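Local atomic coordinates of acetyl-CoA acetyltransferase (Mycobacterium smegmatis, PDB entry 4EGV), a protein that probably has acyltransferase activity, being a monomeric thiolase-like protein type 1 whose thiolase fold is joined to an additional C-terminal domain. Residues 193-204 / 457-465; 268-276 / 376-386. All coordinates share one frame; numbering follows the deposited sequence.

Contact 1: residues 193-204 / 457-465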
loop_
_atom_site.group_PDB
_atom_site.type_symbol
_atom_site.label_atom_id
_atom_site.label_comp_id
_atom_site.label_asym_id
_atom_site.label_seq_id
_atom_site.Cartn_x
_atom_site.Cartn_y
_atom_site.Cartn_z
ATOM N N VAL A 193 -2.504 -8.633 12.400
ATOM C CA VAL A 193 -2.476 -8.357 13.800
ATOM C C VAL A 193 -1.956 -6.905 14.106
ATOM O O VAL A 193 -2.424 -6.225 15.026
ATOM C CB VAL A 193 -1.710 -9.491 14.517
ATOM C CG1 VAL A 193 -0.224 -9.237 14.536
ATOM C CG2 VAL A 193 -2.189 -9.623 15.921
ATOM N N GLN A 194 -1.015 -6.436 13.306
ATOM C CA GLN A 194 -0.418 -5.119 13.504
ATOM C C GLN A 194 -1.283 -4.000 13.003
ATOM O O GLN A 194 -1.297 -2.939 13.596
ATOM C CB GLN A 194 0.933 -5.049 12.824
ATOM C CG GLN A 194 2.057 -4.943 13.806
ATOM C CD GLN A 194 3.365 -5.461 13.271
ATOM O OE1 GLN A 194 3.444 -6.582 12.746
ATOM N NE2 GLN A 194 4.414 -4.643 13.399
ATOM N N TYR A 195 -1.995 -4.249 11.905
ATOM C CA TYR A 195 -2.989 -3.345 11.399
ATOM C C TYR A 195 -4.202 -3.238 12.287
ATOM O O TYR A 195 -4.873 -2.215 12.271
ATOM C CB TYR A 195 -3.406 -3.724 9.980
ATOM C CG TYR A 195 -2.549 -3.049 8.930
ATOM C CD1 TYR A 195 -2.703 -1.689 8.624
ATOM C CD2 TYR A 195 -1.548 -3.762 8.273
ATOM C CE1 TYR A 195 -1.897 -1.083 7.670
ATOM C CE2 TYR A 195 -0.739 -3.164 7.314
ATOM C CZ TYR A 195 -0.920 -1.840 7.017
ATOM O OH TYR A 195 -0.109 -1.269 6.097
ATOM N N GLY A 196 -4.474 -4.297 13.045
ATOM C CA GLY A 196 -5.532 -4.308 14.014
ATOM C C GLY A 196 -5.307 -3.268 15.070
ATOM O O GLY A 196 -6.254 -2.584 15.477
ATOM N N LEU A 197 -4.063 -3.156 15.524
ATOM C CA LEU A 197 -3.693 -2.187 16.551
ATOM C C LEU A 197 -3.879 -0.727 16.083
ATOM O O LEU A 197 -4.298 0.148 16.835
ATOM C CB LEU A 197 -2.249 -2.414 16.998
ATOM C CG LEU A 197 -1.992 -3.629 17.886
ATOM C CD1 LEU A 197 -0.597 -4.167 17.807
ATOM C CD2 LEU A 197 -2.428 -3.396 19.292
ATOM N N LEU A 198 -3.546 -0.466 14.829
ATOM C CA LEU A 198 -3.640 0.854 14.237
ATOM C C LEU A 198 -5.053 1.263 14.040
ATOM O O LEU A 198 -5.413 2.367 14.239
ATOM C CB LEU A 198 -2.955 0.881 12.865
ATOM C CG LEU A 198 -1.493 1.288 12.685
ATOM C CD1 LEU A 198 -0.617 0.672 13.662
ATOM C CD2 LEU A 198 -1.023 1.018 11.338
ATOM N N GLU A 199 -5.836 0.324 13.585
ATOM C CA GLU A 199 -7.238 0.473 13.415
ATOM C C GLU A 199 -8.003 0.677 14.706
ATOM O O GLU A 199 -8.914 1.408 14.698
ATOM C CB GLU A 199 -7.737 -0.724 12.663
ATOM C CG GLU A 199 -8.969 -0.500 11.903
ATOM C CD GLU A 199 -8.764 -0.083 10.488
ATOM O OE1 GLU A 199 -9.285 0.953 10.126
ATOM O OE2 GLU A 199 -8.154 -0.798 9.723
ATOM N N ASN A 200 -7.600 0.064 15.813
ATOM C CA ASN A 200 -8.242 0.282 17.082
ATOM C C ASN A 200 -7.755 1.552 17.739
ATOM O O ASN A 200 -8.446 2.162 18.492
ATOM C CB ASN A 200 -8.058 -0.919 17.983
ATOM C CG ASN A 200 -9.003 -1.995 17.692
ATOM O OD1 ASN A 200 -10.085 -1.763 17.295
ATOM N ND2 ASN A 200 -8.587 -3.183 17.886
ATOM N N ALA A 201 -6.566 1.967 17.391
ATOM C CA ALA A 201 -6.049 3.282 17.799
ATOM C C ALA A 201 -6.780 4.480 17.136
ATOM O O ALA A 201 -6.921 5.540 17.750
ATOM C CB ALA A 201 -4.555 3.358 17.602
ATOM N N ARG A 202 -7.241 4.297 15.899
ATOM C CA ARG A 202 -7.983 5.315 15.177
ATOM C C ARG A 202 -9.409 5.368 15.704
ATOM O O ARG A 202 -10.040 6.424 15.755
ATOM C CB ARG A 202 -7.983 5.011 13.681
ATOM C CG ARG A 202 -8.668 6.030 12.825
ATOM C CD ARG A 202 -8.702 5.655 11.382
ATOM N NE ARG A 202 -9.549 6.580 10.649
ATOM C CZ ARG A 202 -10.855 6.412 10.438
ATOM N NH1 ARG A 202 -11.453 5.323 10.881
ATOM N NH2 ARG A 202 -11.561 7.336 9.774
ATOM N N ARG A 203 -9.912 4.215 16.105
ATOM C CA ARG A 203 -11.221 4.159 16.727
ATOM C C ARG A 203 -11.264 4.922 18.051
ATOM O O ARG A 203 -12.263 5.580 18.354
ATOM C CB ARG A 203 -11.682 2.723 16.923
ATOM C CG ARG A 203 -13.092 2.656 17.437
ATOM C CD ARG A 203 -13.621 1.285 17.626
ATOM N NE ARG A 203 -12.957 0.564 18.704
ATOM C CZ ARG A 203 -13.248 0.672 19.990
ATOM N NH1 ARG A 203 -14.185 1.486 20.371
ATOM N NH2 ARG A 203 -12.602 -0.041 20.892
ATOM N N ALA A 204 -10.183 4.818 18.825
ATOM C CA ALA A 204 -9.985 5.599 20.051
ATOM C C ALA A 204 -10.060 7.096 19.807
ATOM O O ALA A 204 -10.930 7.752 20.345
ATOM C CB ALA A 204 -8.667 5.241 20.694
ATOM N N ILE A 457 -4.674 0.990 28.799
ATOM C CA ILE A 457 -4.768 0.462 27.440
ATOM C C ILE A 457 -4.851 1.622 26.422
ATOM O O ILE A 457 -5.748 2.457 26.502
ATOM C CB ILE A 457 -5.963 -0.479 27.311
ATOM C CG1 ILE A 457 -5.724 -1.726 28.150
ATOM C CG2 ILE A 457 -6.170 -0.853 25.880
ATOM C CD1 ILE A 457 -6.871 -2.675 28.190
ATOM N N GLU A 458 -3.899 1.698 25.490
ATOM C CA GLU A 458 -3.991 2.707 24.436
ATOM C C GLU A 458 -4.631 2.108 23.189
ATOM O O GLU A 458 -5.472 2.736 22.547
ATOM C CB GLU A 458 -2.631 3.351 24.128
ATOM C CG GLU A 458 -2.768 4.654 23.350
ATOM C CD GLU A 458 -1.450 5.256 22.927
ATOM O OE1 GLU A 458 -0.400 4.749 23.352
ATOM O OE2 GLU A 458 -1.459 6.225 22.151
ATOM N N THR A 459 -4.223 0.882 22.882
ATOM C CA THR A 459 -4.791 0.101 21.793
ATOM C C THR A 459 -4.565 -1.404 22.033
ATOM O O THR A 459 -3.835 -1.812 22.926
ATOM C CB THR A 459 -4.275 0.583 20.423
ATOM O OG1 THR A 459 -4.970 -0.088 19.371
ATOM C CG2 THR A 459 -2.794 0.367 20.302
ATOM N N TYR A 460 -5.233 -2.214 21.233
ATOM C CA TYR A 460 -5.366 -3.632 21.477
ATOM C C TYR A 460 -5.730 -4.345 20.176
ATOM O O TYR A 460 -6.215 -3.748 19.205
ATOM C CB TYR A 460 -6.469 -3.888 22.527
ATOM C CG TYR A 460 -7.868 -3.539 22.041
ATOM C CD1 TYR A 460 -8.726 -4.522 21.538
ATOM C CD2 TYR A 460 -8.326 -2.220 22.068
ATOM C CE1 TYR A 460 -9.995 -4.209 21.076
ATOM C CE2 TYR A 460 -9.607 -1.889 21.608
ATOM C CZ TYR A 460 -10.443 -2.899 21.113
ATOM O OH TYR A 460 -11.703 -2.581 20.651
ATOM N N THR A 461 -5.495 -5.642 20.171
ATOM C CA THR A 461 -6.158 -6.514 19.221
ATOM C C THR A 461 -6.371 -7.894 19.859
ATOM O O THR A 461 -5.841 -8.166 20.936
ATOM C CB THR A 461 -5.380 -6.569 17.878
ATOM O OG1 THR A 461 -6.110 -7.341 16.917
ATOM C CG2 THR A 461 -3.983 -7.100 18.076
ATOM N N VAL A 462 -7.170 -8.738 19.219
ATOM C CA VAL A 462 -7.363 -10.087 19.704
ATOM C C VAL A 462 -7.156 -11.078 18.563
ATOM O O VAL A 462 -7.597 -10.844 17.433
ATOM C CB VAL A 462 -8.766 -10.280 20.302
ATOM C CG1 VAL A 462 -8.885 -11.671 20.953
ATOM C CG2 VAL A 462 -9.080 -9.218 21.315
ATOM N N ARG A 463 -6.486 -12.188 18.847
ATOM C CA ARG A 463 -6.363 -13.254 17.853
ATOM C C ARG A 463 -7.425 -14.309 18.072
ATOM O O ARG A 463 -7.393 -15.018 19.053
ATOM C CB ARG A 463 -4.994 -13.910 17.903
ATOM C CG ARG A 463 -3.831 -12.954 17.829
ATOM C CD ARG A 463 -2.602 -13.618 17.272
ATOM N NE ARG A 463 -2.926 -14.161 15.960
ATOM C CZ ARG A 463 -2.086 -14.261 14.935
ATOM N NH1 ARG A 463 -0.813 -13.863 15.029
ATOM N NH2 ARG A 463 -2.542 -14.761 13.808
ATOM N N TYR A 464 -8.370 -14.394 17.150
ATOM C CA TYR A 464 -9.483 -15.333 17.245
ATOM C C TYR A 464 -9.150 -16.647 16.543
ATOM O O TYR A 464 -9.883 -17.630 16.632
ATOM C CB TYR A 464 -10.763 -14.741 16.668
ATOM C CG TYR A 464 -11.214 -13.485 17.325
ATOM C CD1 TYR A 464 -11.891 -13.509 18.525
ATOM C CD2 TYR A 464 -10.993 -12.251 16.721
ATOM C CE1 TYR A 464 -12.328 -12.324 19.127
ATOM C CE2 TYR A 464 -11.436 -11.069 17.306
ATOM C CZ TYR A 464 -12.096 -11.115 18.508
ATOM O OH TYR A 464 -12.524 -9.950 19.066
ATOM N N ASP A 465 -8.026 -16.668 15.864
ATOM C CA ASP A 465 -7.595 -17.862 15.182
ATOM C C ASP A 465 -6.768 -18.749 16.102
ATOM O O ASP A 465 -6.464 -19.870 15.749
ATOM C CB ASP A 465 -6.873 -17.524 13.854
ATOM C CG ASP A 465 -5.891 -16.320 13.974
ATOM O OD1 ASP A 465 -6.123 -15.413 14.803
ATOM O OD2 ASP A 465 -4.877 -16.262 13.239
#

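Contact 2: residues 268-276 / 376-386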
loop_
_atom_site.group_PDB
_atom_site.type_symbol
_atom_site.label_atom_id
_atom_site.label_comp_id
_atom_site.label_asym_id
_atom_site.label_seq_id
_atom_site.Cartn_x
_atom_site.Cartn_y
_atom_site.Cartn_z
ATOM N N GLN A 268 -5.181 -15.185 -2.933
ATOM C CA GLN A 268 -4.137 -16.074 -3.492
ATOM C C GLN A 268 -4.415 -16.339 -4.989
ATOM O O GLN A 268 -5.457 -16.938 -5.315
ATOM C CB GLN A 268 -4.047 -17.382 -2.677
ATOM C CG GLN A 268 -4.008 -17.145 -1.074
ATOM C CD GLN A 268 -5.100 -17.949 -0.243
ATOM O OE1 GLN A 268 -6.180 -18.330 -0.761
ATOM N NE2 GLN A 268 -4.805 -18.170 1.042
ATOM N N VAL A 269 -3.472 -15.887 -5.851
ATOM C CA VAL A 269 -3.630 -15.637 -7.318
ATOM C C VAL A 269 -2.361 -15.874 -8.169
ATOM O O VAL A 269 -1.265 -15.906 -7.643
ATOM C CB VAL A 269 -3.938 -14.130 -7.595
ATOM C CG1 VAL A 269 -5.345 -13.721 -7.116
ATOM C CG2 VAL A 269 -2.871 -13.244 -6.980
ATOM N N ASN A 270 -2.546 -15.898 -9.470
ATOM C CA ASN A 270 -1.491 -15.800 -10.434
ATOM C C ASN A 270 -1.682 -14.498 -11.208
ATOM O O ASN A 270 -2.582 -14.388 -11.957
ATOM C CB ASN A 270 -1.520 -17.010 -11.371
ATOM C CG ASN A 270 -1.030 -18.303 -10.722
ATOM O OD1 ASN A 270 -0.045 -18.856 -11.124
ATOM N ND2 ASN A 270 -1.759 -18.804 -9.786
ATOM N N GLN A 271 -0.782 -13.535 -11.023
ATOM C CA GLN A 271 -0.885 -12.269 -11.747
ATOM C C GLN A 271 0.451 -11.543 -11.917
ATOM O O GLN A 271 1.287 -11.538 -11.012
ATOM C CB GLN A 271 -1.895 -11.345 -11.061
ATOM C CG GLN A 271 -1.852 -11.395 -9.542
ATOM C CD GLN A 271 -2.726 -10.336 -8.900
ATOM O OE1 GLN A 271 -2.232 -9.440 -8.215
ATOM N NE2 GLN A 271 -4.032 -10.436 -9.117
ATOM N N GLY A 272 0.639 -10.927 -13.082
ATOM C CA GLY A 272 1.813 -10.123 -13.348
ATOM C C GLY A 272 1.433 -8.750 -13.821
ATOM O O GLY A 272 0.370 -8.559 -14.379
ATOM N N ALA A 273 2.299 -7.784 -13.563
ATOM C CA ALA A 273 2.147 -6.440 -14.078
ATOM C C ALA A 273 3.517 -5.884 -14.521
ATOM O O ALA A 273 4.511 -6.222 -13.927
ATOM C CB ALA A 273 1.466 -5.572 -13.035
ATOM N N ALA A 274 3.562 -5.059 -15.568
ATOM C CA ALA A 274 4.780 -4.424 -16.045
ATOM C C ALA A 274 4.537 -2.993 -16.486
ATOM O O ALA A 274 3.470 -2.668 -16.981
ATOM C CB ALA A 274 5.372 -5.223 -17.153
ATOM N N LEU A 275 5.527 -2.131 -16.284
ATOM C CA LEU A 275 5.489 -0.769 -16.810
ATOM C C LEU A 275 6.683 -0.434 -17.694
ATOM O O LEU A 275 7.809 -0.634 -17.335
ATOM C CB LEU A 275 5.389 0.275 -15.671
ATOM C CG LEU A 275 4.392 0.035 -14.525
ATOM C CD1 LEU A 275 4.715 0.873 -13.303
ATOM C CD2 LEU A 275 2.961 0.240 -14.982
ATOM N N LEU A 276 6.418 0.107 -18.856
ATOM C CA LEU A 276 7.459 0.529 -19.736
ATOM C C LEU A 276 7.556 2.042 -19.770
ATOM O O LEU A 276 6.609 2.715 -20.057
ATOM C CB LEU A 276 7.194 -0.044 -21.116
ATOM C CG LEU A 276 8.186 0.120 -22.274
ATOM C CD1 LEU A 276 9.634 -0.427 -22.005
ATOM C CD2 LEU A 276 7.524 -0.485 -23.497
ATOM N N PHE A 376 -9.400 -7.787 -5.087
ATOM C CA PHE A 376 -8.686 -7.905 -6.347
ATOM C C PHE A 376 -7.857 -9.184 -6.422
ATOM O O PHE A 376 -7.740 -9.770 -7.487
ATOM C CB PHE A 376 -7.820 -6.662 -6.624
ATOM C CG PHE A 376 -7.020 -6.734 -7.922
ATOM C CD1 PHE A 376 -7.651 -6.701 -9.162
ATOM C CD2 PHE A 376 -5.629 -6.810 -7.902
ATOM C CE1 PHE A 376 -6.919 -6.747 -10.349
ATOM C CE2 PHE A 376 -4.888 -6.862 -9.087
ATOM C CZ PHE A 376 -5.542 -6.854 -10.306
ATOM N N GLY A 377 -7.308 -9.600 -5.280
ATOM C CA GLY A 377 -6.454 -10.764 -5.167
ATOM C C GLY A 377 -5.006 -10.377 -5.045
ATOM O O GLY A 377 -4.558 -9.395 -5.654
ATOM N N GLY A 378 -4.268 -11.141 -4.252
ATOM C CA GLY A 378 -2.840 -10.911 -4.115
ATOM C C GLY A 378 -2.411 -10.743 -2.683
ATOM O O GLY A 378 -3.227 -10.481 -1.834
ATOM N N LEU A 379 -1.116 -10.911 -2.444
ATOM C CA LEU A 379 -0.502 -10.843 -1.128
ATOM C C LEU A 379 -0.281 -9.439 -0.648
ATOM O O LEU A 379 -0.173 -9.214 0.542
ATOM C CB LEU A 379 0.846 -11.558 -1.115
ATOM C CG LEU A 379 0.767 -13.076 -1.369
ATOM C CD1 LEU A 379 2.195 -13.706 -1.486
ATOM C CD2 LEU A 379 -0.224 -13.847 -0.450
ATOM N N GLY A 380 -0.188 -8.503 -1.572
ATOM C CA GLY A 380 0.025 -7.132 -1.202
ATOM C C GLY A 380 1.261 -6.449 -1.732
ATOM O O GLY A 380 1.296 -5.223 -1.809
ATOM N N ASN A 381 2.255 -7.224 -2.124
ATOM C CA ASN A 381 3.505 -6.642 -2.537
ATOM C C ASN A 381 3.555 -5.923 -3.904
ATOM O O ASN A 381 4.116 -4.828 -4.030
ATOM C CB ASN A 381 4.633 -7.646 -2.408
ATOM C CG ASN A 381 5.888 -6.985 -1.946
ATOM O OD1 ASN A 381 6.761 -6.640 -2.756
ATOM N ND2 ASN A 381 5.966 -6.729 -0.636
ATOM N N ASN A 382 2.973 -6.549 -4.916
ATOM C CA ASN A 382 2.971 -6.007 -6.261
ATOM C C ASN A 382 1.632 -5.367 -6.681
ATOM O O ASN A 382 1.420 -5.041 -7.827
ATOM C CB ASN A 382 3.417 -7.087 -7.260
ATOM C CG ASN A 382 3.898 -6.499 -8.533
ATOM O OD1 ASN A 382 4.837 -5.716 -8.528
ATOM N ND2 ASN A 382 3.234 -6.812 -9.627
ATOM N N TYR A 383 0.742 -5.165 -5.731
ATOM C CA TYR A 383 -0.568 -4.611 -6.024
ATOM C C TYR A 383 -0.571 -3.265 -6.745
ATOM O O TYR A 383 -1.266 -3.105 -7.731
ATOM C CB TYR A 383 -1.405 -4.484 -4.761
ATOM C CG TYR A 383 -2.631 -3.646 -5.035
ATOM C CD1 TYR A 383 -3.766 -4.217 -5.637
ATOM C CD2 TYR A 383 -2.645 -2.271 -4.756
ATOM C CE1 TYR A 383 -4.846 -3.476 -5.916
ATOM C CE2 TYR A 383 -3.752 -1.520 -5.048
ATOM C CZ TYR A 383 -4.843 -2.132 -5.628
ATOM O OH TYR A 383 -5.965 -1.410 -5.909
ATOM N N SER A 384 0.192 -2.294 -6.260
ATOM C CA SER A 384 0.186 -0.953 -6.858
ATOM C C SER A 384 0.656 -0.881 -8.301
ATOM O O SER A 384 0.532 0.138 -8.937
ATOM C CB SER A 384 0.962 0.074 -6.004
ATOM O OG SER A 384 0.137 0.679 -5.024
HETATM N N MSE A 385 1.201 -1.934 -8.849
HETATM C CA MSE A 385 1.592 -1.832 -10.223
HETATM C C MSE A 385 0.420 -2.027 -11.158
HETATM O O MSE A 385 0.427 -1.538 -12.281
HETATM C CB MSE A 385 2.622 -2.863 -10.532
HETATM C CG MSE A 385 3.225 -2.632 -11.853
HETATM SE SE MSE A 385 4.946 -3.257 -11.715
HETATM C CE MSE A 385 4.666 -5.115 -11.355
ATOM N N HIS A 386 -0.554 -2.788 -10.686
ATOM C CA HIS A 386 -1.852 -2.876 -11.295
ATOM C C HIS A 386 -2.630 -1.526 -11.239
ATOM O O HIS A 386 -3.279 -1.144 -12.189
ATOM C CB HIS A 386 -2.622 -4.023 -10.623
ATOM C CG HIS A 386 -2.021 -5.364 -10.897
ATOM N ND1 HIS A 386 -2.220 -6.032 -12.085
ATOM C CD2 HIS A 386 -1.193 -6.142 -10.157
ATOM C CE1 HIS A 386 -1.562 -7.171 -12.058
ATOM N NE2 HIS A 386 -0.938 -7.262 -10.899
HETATM O O HOH W 1 -2.608 -7.686 -5.981
#

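Contact 1: residues 193-204 / 457-465
The amide of Asn200 lies over one face of the Tyr460 ring, near its rim, with the two planes only 11° apart. Asn200 ND2 also donates to the backbone O of Tyr460 at 2.8 Å; that oxygen is in the plane of the amide, but the N-H arrives above the carbonyl plane and misses a lone pair. With chi1 at 67°, Tyr460 CG stands between its own N and carbonyl carbon, which brings the ring back to the helix although its CB starts out the other way. Arg203 NH2 meets the ring at its edge and donates to Tyr460 OH at 2.7 Å, while its NH1 pairs with Asp500. One turn before Ala201 on the helix, Leu197 O accepts a hydrogen bond from Thr459 OG1 at 2.6 Å, on a lone pair; the same oxygen already takes Ala201 N. Leu197 CD2 lies against Tyr460 C, and toward the start of the helix segment the CG2 methyls of Val193 and Thr461 touch at 3.8 Å. Helix 191-206 thus joins strand 453-463 of the OB-clan C-terminal domain through a buried, mixed interface, in which directional bonds to both backbones probably help set the domain against the helix.

Contact 2: residues 268-276 / 376-386
Strand 271-276 and the residues leading into it run past a glycine-rich loop and the first turn of helix 383-397, coming within 5.4 Å at the CA atoms of Gln268 and Gly378 and 6.0 Å at those of Ala273 and Met385, with no direct hydrogen bond between the segments. Ala273 sits in the middle: its CB lies over one face of the His386 imidazole, 3.6 Å from the centroid and 15° off the normal, a CH-pi contact. Phe376 CE2 covers the opposite face, so the ring is sandwiched, and its ND1 is hydrogen-bonded to Gln27 NE2 of the adjoining strand 20-29. The same Ala273 CB also touches CG of Met385, a selenomethionine, at 3.6 Å; the Leu275 and Met385 side chains run past each other in opposite directions, CG against CG. Gln271 extends from the strand to the loop, its amide set obliquely to both the Phe376 and His386 rings. Gln271 OE1 and Gly377 O, two acceptors, are bridged by a water that donates to each, at 2.9 Å and 2.6 Å respectively. Farther along, the two methyls of Val269 divide between neighbouring glycines, CG1 on the CA of Gly377 and CG2 on that of Gly378, both at 3.7 Å. Gly377, with positive phi, is the first residue to leave helix 373-376. Helix 383-397 laid on the central strands fits the layered alpha/beta arrangement of the thiolase fold, with the glycine-rich loop beside the start of strand 271-279.

Overall arrangement
Both contacts are largely buried, but they lie on opposite sides of the chain's centre, with their own centres about 27 Å apart and nearest atoms about 9 Å apart. They share no helix or strand. Contact 2 is the more central and lies within the thiolase fold, joining a strand of its central mixed sheet to a neighbouring loop and helix. Contact 1, farther out, ties helix 191-206 to the five-stranded sheet of the C-terminal domain. Their chemistry differs accordingly: direct hydrogen bonds from side chains dominate in contact 1, whereas contact 2 relies on apolar and aromatic packing plus one bridging water. Along the chain, contact 2 is nested in the loop that contact 1 closes.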